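Local coordinates for extracellular sialidase/neuraminidase, putative (Aspergillus fumigatus, PDB 2XZI), which hydrolyses glycosides of the deaminated sialic acid KDN, acting as a fungal KDNase with the sialidase beta-propeller fold, at residues D170-K173 / E174-D178. Sequence-based numbering, arbitrary orientation.
Sequences DLTK and ELTPD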
loop_
_atom_site.group_PDB
_atom_site.type_symbol
_atom_site.label_atom_id
_atom_site.label_comp_id
_atom_site.label_asym_id
_atom_site.label_seq_id
_atom_site.Cartn_x
_atom_site.Cartn_y
_atom_site.Cartn_z
ATOM N N ASP A 170 7.182 19.404 1.837
ATOM C CA ASP A 170 8.335 18.706 1.260
ATOM C C ASP A 170 9.374 18.425 2.356
ATOM O O ASP A 170 9.952 19.348 2.933
ATOM C CB ASP A 170 8.904 19.517 0.080
ATOM C CG ASP A 170 9.952 18.765 -0.709
ATOM O OD1 ASP A 170 10.550 17.829 -0.156
ATOM O OD2 ASP A 170 10.176 19.110 -1.879
ATOM N N LEU A 171 9.565 17.145 2.663
ATOM C CA LEU A 171 10.475 16.722 3.720
ATOM C C LEU A 171 11.735 16.066 3.176
ATOM O O LEU A 171 12.492 15.467 3.947
ATOM C CB LEU A 171 9.774 15.821 4.740
ATOM C CG LEU A 171 8.657 16.471 5.572
ATOM C CD1 LEU A 171 8.190 15.541 6.689
ATOM C CD2 LEU A 171 9.112 17.801 6.171
ATOM N N THR A 172 11.977 16.224 1.877
ATOM C CA THR A 172 13.106 15.579 1.187
ATOM C C THR A 172 14.441 15.873 1.851
ATOM O O THR A 172 15.221 14.951 2.099
ATOM C CB THR A 172 13.170 16.016 -0.278
ATOM O OG1 THR A 172 11.918 15.721 -0.899
ATOM C CG2 THR A 172 14.246 15.262 -1.058
ATOM N N LYS A 173 14.697 17.144 2.158
ATOM C CA LYS A 173 16.000 17.512 2.709
ATOM C C LYS A 173 16.213 16.955 4.109
ATOM O O LYS A 173 17.349 16.754 4.519
ATOM C CB LYS A 173 16.174 19.030 2.708
ATOM C CG LYS A 173 16.219 19.638 1.343
ATOM C CD LYS A 173 17.498 19.278 0.593
ATOM C CE LYS A 173 18.735 19.785 1.323
ATOM N NZ LYS A 173 19.873 19.938 0.375
ATOM N N GLU A 174 15.116 16.680 4.809
ATOM C CA GLU A 174 15.157 16.195 6.176
ATOM C C GLU A 174 15.208 14.659 6.248
ATOM O O GLU A 174 15.878 14.081 7.118
ATOM C CB GLU A 174 13.931 16.725 6.934
ATOM C CG GLU A 174 13.942 18.242 7.227
ATOM C CD GLU A 174 13.688 19.147 6.009
ATOM O OE1 GLU A 174 12.999 18.739 5.041
ATOM O OE2 GLU A 174 14.181 20.299 6.030
ATOM N N LEU A 175 14.497 13.994 5.331
ATOM C CA LEU A 175 14.233 12.560 5.478
ATOM C C LEU A 175 14.656 11.695 4.303
ATOM O O LEU A 175 14.446 10.471 4.329
ATOM C CB LEU A 175 12.738 12.317 5.775
ATOM C CG LEU A 175 12.190 12.966 7.050
ATOM C CD1 LEU A 175 10.691 12.794 7.164
ATOM C CD2 LEU A 175 12.880 12.433 8.304
ATOM N N THR A 176 15.240 12.315 3.284
ATOM C CA THR A 176 15.860 11.553 2.190
ATOM C C THR A 176 17.355 11.843 2.199
ATOM O O THR A 176 17.759 13.005 2.296
ATOM C CB THR A 176 15.251 11.904 0.823
ATOM O OG1 THR A 176 13.821 11.830 0.927
ATOM C CG2 THR A 176 15.730 10.930 -0.271
ATOM N N PRO A 177 18.194 10.790 2.110
ATOM C CA PRO A 177 19.631 11.117 2.107
ATOM C C PRO A 177 20.030 12.000 0.929
ATOM O O PRO A 177 19.443 11.915 -0.168
ATOM C CB PRO A 177 20.293 9.750 1.984
ATOM C CG PRO A 177 19.270 8.781 2.586
ATOM C CD PRO A 177 17.943 9.336 2.184
ATOM N N ASP A 178 21.037 12.839 1.169
ATOM C CA ASP A 178 21.551 13.728 0.139
ATOM C C ASP A 178 22.190 12.948 -1.017
ATOM O O ASP A 178 22.754 11.870 -0.831
ATOM C CB ASP A 178 22.570 14.714 0.731
ATOM C CG ASP A 178 21.944 15.746 1.656
ATOM O OD1 ASP A 178 20.722 16.009 1.590
ATOM O OD2 ASP A 178 22.704 16.344 2.453
HETATM O O HOH W 1 19.785 17.482 3.604
HETATM O O HOH W 2 18.718 14.193 4.531
HETATM O O HOH W 3 19.800 17.722 -1.120
#
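Leu171 and Leu175 are joined through the backbone: Leu175 N donates to Leu171 O at 2.8 Å. One step on, Thr176 N reaches Thr172 O at 2.9 Å, and Glu174 N adds a weak bond to Leu171 O. Together they close the single turn of helix 172-175, which follows strand 169-170, the outermost of its blade, with Leu171 as N-cap. At its start, Asp170 OD1 takes two donors, Thr172 N at 3.0 Å in an Asx turn and Thr172 OG1 at 2.6 Å on its syn lone pair. Asp170 OD2 is hydrogen-bonded to His152 ND1, which would restrain the carboxylate's rotation. Beyond the helix, water bridges the polar groups: one molecule joins Lys173 O and Thr176 O, and a second links Lys173 O to Asp178 OD1. Lys173 bends at chi2 and chi3 (-70° and -61°) and carries NZ toward Asp178, to 4.2 Å from OD1, too far for a salt bridge; a third water accepts from NZ and gives only a weak bond to Asp178 OD1. The leucines run side by side, Leu171 CD1 to Leu175 CD1 3.7 Å; on another side of the turn, Thr172 CG2 lies 4.0 Å from Thr176 CB. Leu175 and Thr176 also pack on Leu153 of strand 152-158, while Leu175 reaches Trp218 and Val220 of the next propeller blade. The backbone groups of the turn and the Asp170 carboxylate are thus paired directly, whereas the exposed Lys173-Asp178 charges interact through solvent, which probably weakens their attraction.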